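PDB 1O5Z: folylpolyglutamate synthase/dihydrofolate synthase from Thermotoga maritima, which probably catalyses the ATP-dependent addition of L-glutamate to 7,8-dihydropteroate and to tetrahydrofolyl polyglutamates in folate biosynthesis. Local coordinates for residues 71-76 with 292-297; 77-82 with 286-291. One frame throughout, in Å; residues are numbered along the deposited sequence.

Interaction 1: 71-76 with 292-297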
ATOM      1  N   SER A  71      -2.605 -11.755   2.038  1.00 45.92           N
ATOM      2  CA  SER A  71      -1.867 -12.565   1.057  1.00 46.59           C
ATOM      3  C   SER A  71      -0.858 -13.389   1.744  1.00 44.93           C
ATOM      4  O   SER A  71      -0.704 -14.495   1.411  1.00 45.21           O
ATOM      5  CB  SER A  71      -1.099 -11.736   0.010  1.00 46.18           C
ATOM      6  OG  SER A  71      -1.976 -10.756  -0.517  1.00 53.61           O
ATOM      7  N   ASN A  72      -0.073 -12.774   2.609  1.00 44.71           N
ATOM      8  CA  ASN A  72       0.993 -13.471   3.294  1.00 44.28           C
ATOM      9  C   ASN A  72       0.530 -14.663   4.092  1.00 43.41           C
ATOM     10  O   ASN A  72       1.181 -15.704   4.059  1.00 41.56           O
ATOM     11  CB  ASN A  72       1.824 -12.500   4.128  1.00 45.00           C
ATOM     12  CG  ASN A  72       2.976 -11.969   3.314  1.00 46.32           C
ATOM     13  OD1 ASN A  72       3.804 -12.772   2.855  1.00 45.36           O
ATOM     14  ND2 ASN A  72       2.997 -10.674   3.044  1.00 43.57           N
ATOM     15  N   ILE A  73      -0.626 -14.546   4.727  1.00 43.05           N
ATOM     16  CA  ILE A  73      -1.152 -15.656   5.510  1.00 43.52           C
ATOM     17  C   ILE A  73      -1.582 -16.833   4.597  1.00 43.15           C
ATOM     18  O   ILE A  73      -1.310 -18.003   4.882  1.00 41.28           O
ATOM     19  CB  ILE A  73      -2.321 -15.195   6.373  1.00 43.92           C
ATOM     20  CG1 ILE A  73      -1.815 -14.276   7.489  1.00 45.05           C
ATOM     21  CG2 ILE A  73      -3.068 -16.417   6.988  1.00 44.65           C
ATOM     22  CD1 ILE A  73      -2.950 -13.562   8.234  1.00 44.51           C
ATOM     23  N   LEU A  74      -2.258 -16.493   3.496  1.00 42.88           N
ATOM     24  CA  LEU A  74      -2.696 -17.501   2.559  1.00 43.49           C
ATOM     25  C   LEU A  74      -1.552 -18.136   1.827  1.00 42.68           C
ATOM     26  O   LEU A  74      -1.575 -19.336   1.574  1.00 43.41           O
ATOM     27  CB  LEU A  74      -3.629 -16.880   1.540  1.00 44.38           C
ATOM     28  CG  LEU A  74      -4.987 -16.384   2.056  1.00 44.30           C
ATOM     29  CD1 LEU A  74      -5.607 -15.493   0.986  1.00 44.40           C
ATOM     30  CD2 LEU A  74      -5.918 -17.541   2.364  1.00 45.21           C
ATOM     31  N   VAL A  75      -0.544 -17.345   1.492  1.00 41.79           N
ATOM     32  CA  VAL A  75       0.693 -17.910   0.912  1.00 42.05           C
ATOM     33  C   VAL A  75       1.358 -18.907   1.888  1.00 41.24           C
ATOM     34  O   VAL A  75       1.744 -19.968   1.472  1.00 39.43           O
ATOM     35  CB  VAL A  75       1.683 -16.826   0.464  1.00 41.62           C
ATOM     36  CG1 VAL A  75       3.111 -17.421   0.220  1.00 41.54           C
ATOM     37  CG2 VAL A  75       1.153 -16.166  -0.797  1.00 41.72           C
ATOM     38  N   SER A  76       1.433 -18.567   3.180  1.00 41.82           N
ATOM     39  CA  SER A  76       1.951 -19.501   4.183  1.00 42.63           C
ATOM     40  C   SER A  76       1.096 -20.729   4.259  1.00 43.02           C
ATOM     41  O   SER A  76       1.645 -21.777   4.528  1.00 43.72           O
ATOM     42  CB  SER A  76       2.028 -18.938   5.601  1.00 42.69           C
ATOM     43  OG  SER A  76       2.627 -17.685   5.577  1.00 46.78           O
ATOM     44  N   GLU A 292      -3.356 -21.885  12.236  1.00 45.06           N
ATOM     45  CA  GLU A 292      -2.761 -20.905  13.114  1.00 44.93           C
ATOM     46  C   GLU A 292      -1.295 -20.682  12.762  1.00 44.67           C
ATOM     47  O   GLU A 292      -0.795 -19.569  12.871  1.00 44.07           O
ATOM     48  CB  GLU A 292      -2.878 -21.360  14.575  1.00 44.42           C
ATOM     49  CG  GLU A 292      -2.357 -20.325  15.538  1.00 44.64           C
ATOM     50  CD  GLU A 292      -2.512 -20.734  16.975  1.00 45.23           C
ATOM     51  OE1 GLU A 292      -3.468 -21.465  17.252  1.00 48.50           O
ATOM     52  OE2 GLU A 292      -1.688 -20.323  17.819  1.00 41.25           O
ATOM     53  N   LYS A 293      -0.605 -21.741  12.335  1.00 44.74           N
ATOM     54  CA  LYS A 293       0.779 -21.592  11.874  1.00 44.89           C
ATOM     55  C   LYS A 293       0.924 -20.554  10.754  1.00 43.81           C
ATOM     56  O   LYS A 293       1.825 -19.724  10.814  1.00 42.47           O
ATOM     57  CB  LYS A 293       1.349 -22.934  11.410  1.00 45.55           C
ATOM     58  CG  LYS A 293       2.836 -22.895  11.013  1.00 45.57           C
ATOM     59  CD  LYS A 293       3.297 -24.211  10.380  1.00 46.32           C
ATOM     60  CE  LYS A 293       4.839 -24.402  10.500  1.00 48.36           C
ATOM     61  NZ  LYS A 293       5.578 -23.891   9.280  1.00 52.55           N
ATOM     62  N   ALA A 294       0.069 -20.655   9.735  1.00 43.52           N
ATOM     63  CA  ALA A 294       0.056 -19.745   8.612  1.00 44.37           C
ATOM     64  C   ALA A 294      -0.286 -18.299   9.013  1.00 44.35           C
ATOM     65  O   ALA A 294       0.251 -17.354   8.469  1.00 45.20           O
ATOM     66  CB  ALA A 294      -0.953 -20.218   7.564  1.00 44.55           C
ATOM     67  N   ILE A 295      -1.207 -18.157   9.952  1.00 43.75           N
ATOM     68  CA  ILE A 295      -1.609 -16.867  10.438  1.00 43.25           C
ATOM     69  C   ILE A 295      -0.385 -16.265  11.120  1.00 43.31           C
ATOM     70  O   ILE A 295       0.007 -15.122  10.849  1.00 43.98           O
ATOM     71  CB  ILE A 295      -2.817 -17.027  11.422  1.00 42.98           C
ATOM     72  CG1 ILE A 295      -4.092 -17.308  10.659  1.00 42.06           C
ATOM     73  CG2 ILE A 295      -3.030 -15.786  12.268  1.00 44.50           C
ATOM     74  CD1 ILE A 295      -5.163 -17.871  11.532  1.00 42.86           C
ATOM     75  N   ARG A 296       0.239 -17.013  12.015  1.00 42.62           N
ATOM     76  CA  ARG A 296       1.384 -16.450  12.717  1.00 42.46           C
ATOM     77  C   ARG A 296       2.535 -16.127  11.777  1.00 43.39           C
ATOM     78  O   ARG A 296       3.195 -15.099  11.928  1.00 43.43           O
ATOM     79  CB  ARG A 296       1.863 -17.394  13.778  1.00 41.91           C
ATOM     80  CG  ARG A 296       0.898 -17.536  14.887  1.00 41.63           C
ATOM     81  CD  ARG A 296       1.410 -18.419  16.021  1.00 41.33           C
ATOM     82  NE  ARG A 296       0.397 -18.518  17.059  1.00 39.98           N
ATOM     83  CZ  ARG A 296       0.281 -17.677  18.082  1.00 41.48           C
ATOM     84  NH1 ARG A 296       1.148 -16.694  18.241  1.00 41.84           N
ATOM     85  NH2 ARG A 296      -0.706 -17.828  18.975  1.00 40.50           N
ATOM     86  N   GLU A 297       2.801 -17.007  10.826  1.00 44.80           N
ATOM     87  CA  GLU A 297       3.945 -16.802   9.954  1.00 46.94           C
ATOM     88  C   GLU A 297       3.656 -15.686   8.970  1.00 46.33           C
ATOM     89  O   GLU A 297       4.502 -14.860   8.745  1.00 46.36           O
ATOM     90  CB  GLU A 297       4.346 -18.084   9.219  1.00 47.73           C
ATOM     91  CG  GLU A 297       5.253 -17.858   8.004  1.00 50.44           C
ATOM     92  CD  GLU A 297       5.583 -19.149   7.261  1.00 50.39           C
ATOM     93  OE1 GLU A 297       6.342 -19.924   7.861  1.00 52.89           O
ATOM     94  OE2 GLU A 297       5.086 -19.371   6.101  1.00 52.52           O
TER
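Ser76, which packs against Ala294 and Glu297, holds one oxygen twice. Its backbone N and its OG both donate to Asn72 O, one from each face of the carbonyl plane. The OG bond is 2.9 Å long. It is made because OG stands anti to the carbonyl carbon (chi1 -48°), turned back over its own helix. Glu297 comes to the same hydroxyl from the other helix. Its CG is anti to the backbone N (chi1 163°). The extended chain carries the carboxylate across, and OE2 lies 3.0 Å from Ser76 OG. This is a close polar approach with no hydrogen bond, as OG donates to Asn72 O. An alanine in place of Glu297 removes CG and the carboxylate, which would probably open a gap beside the OG and CB of Ser76.

Beside this pair, the helices meet through small groups. Ser76 CB lies 3.7 Å from Ala294 CA, and Ala294 CB rests 3.5 Å from Ile73 O. The axes come within 7.6 Å and run roughly antiparallel, at 137°. Ile73 lays CG2 against Ile295, 3.8 Å from its CA. Leu280 and Leu283 of helix 271-286 extend this apolar patch. The contact packs helix 63-77, in the Mur ligase middle domain of the P-loop NTPase clan, against helix 292-301. The short axis distance is consistent with the small Ser76 and Ala294 at the crossing, beside the apolar Ile73 and Ile295, with polar groups at the outer margin.

Interaction 2: 77-82 with 286-291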
ATOM      1  N   GLN A  77      -0.231 -20.607   4.075  1.00 43.19           N
ATOM      2  CA  GLN A  77      -1.116 -21.762   4.187  1.00 43.10           C
ATOM      3  C   GLN A  77      -0.959 -22.669   2.994  1.00 42.33           C
ATOM      4  O   GLN A  77      -1.410 -23.825   2.998  1.00 42.48           O
ATOM      5  CB  GLN A  77      -2.562 -21.341   4.353  1.00 44.00           C
ATOM      6  CG  GLN A  77      -3.520 -22.491   4.571  1.00 45.60           C
ATOM      7  CD  GLN A  77      -3.147 -23.350   5.763  1.00 49.56           C
ATOM      8  OE1 GLN A  77      -2.821 -22.827   6.832  1.00 53.19           O
ATOM      9  NE2 GLN A  77      -3.227 -24.674   5.604  1.00 54.18           N
ATOM     10  N   GLY A  78      -0.248 -22.167   1.999  1.00 41.81           N
ATOM     11  CA  GLY A  78       0.077 -22.952   0.823  1.00 41.49           C
ATOM     12  C   GLY A  78      -0.878 -22.730  -0.325  1.00 41.50           C
ATOM     13  O   GLY A  78      -0.816 -23.468  -1.300  1.00 42.52           O
ATOM     14  N   TYR A  79      -1.764 -21.754  -0.237  1.00 41.89           N
ATOM     15  CA  TYR A  79      -2.527 -21.345  -1.428  1.00 42.87           C
ATOM     16  C   TYR A  79      -1.625 -20.688  -2.486  1.00 43.12           C
ATOM     17  O   TYR A  79      -0.659 -19.973  -2.166  1.00 41.77           O
ATOM     18  CB  TYR A  79      -3.672 -20.351  -1.076  1.00 43.96           C
ATOM     19  CG  TYR A  79      -4.772 -20.928  -0.211  1.00 43.77           C
ATOM     20  CD1 TYR A  79      -4.754 -20.732   1.144  1.00 44.89           C
ATOM     21  CD2 TYR A  79      -5.821 -21.671  -0.748  1.00 46.99           C
ATOM     22  CE1 TYR A  79      -5.733 -21.225   1.965  1.00 44.97           C
ATOM     23  CE2 TYR A  79      -6.818 -22.212   0.084  1.00 46.67           C
ATOM     24  CZ  TYR A  79      -6.746 -21.962   1.454  1.00 45.86           C
ATOM     25  OH  TYR A  79      -7.672 -22.415   2.356  1.00 46.96           O
ATOM     26  N   ARG A  80      -1.997 -20.877  -3.747  1.00 43.76           N
ATOM     27  CA  ARG A  80      -1.383 -20.128  -4.812  1.00 44.90           C
ATOM     28  C   ARG A  80      -2.132 -18.800  -4.881  1.00 45.15           C
ATOM     29  O   ARG A  80      -3.321 -18.769  -5.273  1.00 45.55           O
ATOM     30  CB  ARG A  80      -1.463 -20.887  -6.124  1.00 45.03           C
ATOM     31  CG  ARG A  80      -0.634 -20.298  -7.235  1.00 47.10           C
ATOM     32  CD  ARG A  80      -0.474 -21.214  -8.444  1.00 48.60           C
ATOM     33  NE  ARG A  80       0.962 -21.325  -8.675  1.00 55.17           N
ATOM     34  CZ  ARG A  80       1.620 -20.966  -9.764  1.00 54.86           C
ATOM     35  NH1 ARG A  80       1.013 -20.543 -10.841  1.00 56.86           N
ATOM     36  NH2 ARG A  80       2.922 -21.079  -9.778  1.00 56.45           N
ATOM     37  N   VAL A  81      -1.428 -17.717  -4.542  1.00 43.61           N
ATOM     38  CA  VAL A  81      -2.041 -16.426  -4.335  1.00 44.37           C
ATOM     39  C   VAL A  81      -1.536 -15.383  -5.323  1.00 44.59           C
ATOM     40  O   VAL A  81      -0.345 -15.174  -5.431  1.00 44.96           O
ATOM     41  CB  VAL A  81      -1.755 -15.931  -2.886  1.00 44.36           C
ATOM     42  CG1 VAL A  81      -2.348 -14.548  -2.584  1.00 44.27           C
ATOM     43  CG2 VAL A  81      -2.273 -16.950  -1.893  1.00 46.30           C
ATOM     44  N   GLY A  82      -2.450 -14.713  -6.026  1.00 45.04           N
ATOM     45  CA  GLY A  82      -2.116 -13.483  -6.729  1.00 45.08           C
ATOM     46  C   GLY A  82      -2.470 -12.330  -5.810  1.00 45.47           C
ATOM     47  O   GLY A  82      -3.437 -12.384  -5.078  1.00 46.78           O
ATOM     48  N   THR A 286     -14.343 -15.259   5.297  1.00 49.21           N
ATOM     49  CA  THR A 286     -14.196 -15.785   3.959  1.00 50.41           C
ATOM     50  C   THR A 286     -14.536 -17.300   3.928  1.00 51.06           C
ATOM     51  O   THR A 286     -14.922 -17.838   2.879  1.00 51.72           O
ATOM     52  CB  THR A 286     -12.735 -15.477   3.610  1.00 50.83           C
ATOM     53  OG1 THR A 286     -12.573 -15.112   2.235  1.00 54.62           O
ATOM     54  CG2 THR A 286     -11.843 -16.623   3.891  1.00 46.73           C
ATOM     55  N   GLY A 287     -14.411 -17.957   5.100  1.00 51.14           N
ATOM     56  CA  GLY A 287     -14.566 -19.380   5.262  1.00 50.70           C
ATOM     57  C   GLY A 287     -13.338 -20.236   4.929  1.00 51.12           C
ATOM     58  O   GLY A 287     -13.344 -21.417   5.180  1.00 51.59           O
ATOM     59  N   LEU A 288     -12.287 -19.685   4.353  1.00 50.74           N
ATOM     60  CA  LEU A 288     -11.200 -20.502   3.869  1.00 51.16           C
ATOM     61  C   LEU A 288     -10.516 -21.234   4.997  1.00 51.98           C
ATOM     62  O   LEU A 288     -10.356 -20.706   6.060  1.00 53.21           O
ATOM     63  CB  LEU A 288     -10.183 -19.657   3.146  1.00 50.79           C
ATOM     64  CG  LEU A 288     -10.667 -19.037   1.851  1.00 51.95           C
ATOM     65  CD1 LEU A 288      -9.729 -17.859   1.398  1.00 52.71           C
ATOM     66  CD2 LEU A 288     -10.843 -20.069   0.767  1.00 52.31           C
ATOM     67  N   PRO A 289     -10.129 -22.478   4.794  1.00 52.96           N
ATOM     68  CA  PRO A 289      -9.373 -23.160   5.796  1.00 53.35           C
ATOM     69  C   PRO A 289      -7.960 -22.557   5.981  1.00 53.88           C
ATOM     70  O   PRO A 289      -7.218 -22.292   5.011  1.00 53.67           O
ATOM     71  CB  PRO A 289      -9.336 -24.593   5.278  1.00 53.65           C
ATOM     72  CG  PRO A 289      -9.518 -24.468   3.841  1.00 53.48           C
ATOM     73  CD  PRO A 289     -10.423 -23.340   3.637  1.00 52.84           C
ATOM     74  N   LEU A 290      -7.609 -22.352   7.249  1.00 53.77           N
ATOM     75  CA  LEU A 290      -6.376 -21.682   7.615  1.00 53.41           C
ATOM     76  C   LEU A 290      -5.838 -22.258   8.887  1.00 51.61           C
ATOM     77  O   LEU A 290      -6.618 -22.506   9.790  1.00 51.20           O
ATOM     78  CB  LEU A 290      -6.654 -20.212   7.912  1.00 54.18           C
ATOM     79  CG  LEU A 290      -5.754 -19.254   7.199  1.00 56.51           C
ATOM     80  CD1 LEU A 290      -6.069 -19.357   5.690  1.00 59.03           C
ATOM     81  CD2 LEU A 290      -6.059 -17.888   7.738  1.00 59.91           C
ATOM     82  N   SER A 291      -4.515 -22.411   8.960  1.00 49.51           N
ATOM     83  CA  SER A 291      -3.883 -22.906  10.157  1.00 48.42           C
ATOM     84  C   SER A 291      -3.457 -21.703  10.930  1.00 46.73           C
ATOM     85  O   SER A 291      -3.208 -20.657  10.353  1.00 46.45           O
ATOM     86  CB  SER A 291      -2.667 -23.804   9.849  1.00 48.46           C
ATOM     87  OG  SER A 291      -1.667 -23.154   9.071  1.00 47.65           O
TER
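Gln77 and Ser291 form one tight point of this contact, because Gln77 OE1 takes two donors. One is Ser291 OG, in the amide plane; its 2.5 Å is unusually short and the exact length doubtful. The other is Ser291 N, 2.8 Å from Gln77 OE1 and well above that plane. CG of Gln77 is anti to the backbone N and the chain bends at chi2 (56°), which turns CD toward Ser291. The second tight point is Tyr79. Its hydroxyl donates to Pro289 O over 2.7 Å, onto a lone pair in the carbonyl plane, and the acceptor lies at the ring edge. The same OH sits 3.1 Å from Pro289 CG, and the two side chains cross at about a right angle.

Both segments carry helix-end motifs. Gly78 closes helix 63-77 with a Schellman motif, and its positive phi suits glycine. Ser291 is the N-cap of helix 292-301, and its OG also accepts from Ala294 N. Helix 63-77 is the one that the P-loop of the Mur ligase middle domain leads into.

The rest is looser. Leu290 CD1 stands 4.2 Å from Tyr79 CE1, near the ring plane, and equally far from Gln77 CG. Leu288 CB comes to 3.8 Å from Tyr79 OH, obliquely to the ring. Pro289 is exposed and forms the solvent side.

In the fold
The two contacts are neighbours, with centres 8 Å apart. Along the chain, 71-76 runs straight into 77-82, and about 200 residues later 286-291 runs straight into 292-297. Interaction 1 joins helices 63-77 and 292-301. Interaction 2 joins the C-terminal end of the first helix and the turn after it to the loop before the second. They meet through Leu290 CD2, which packs on Ile73 and Ile295, and through a probable hydrogen bond from Tyr79 N to Leu74 O. Strand 81-84 then enters the eight-stranded mixed sheet of the P-loop domain. Together the contacts pack helix 292-301 and the loop before it against the end of helix 63-77 and the turn leading to strand 81-84.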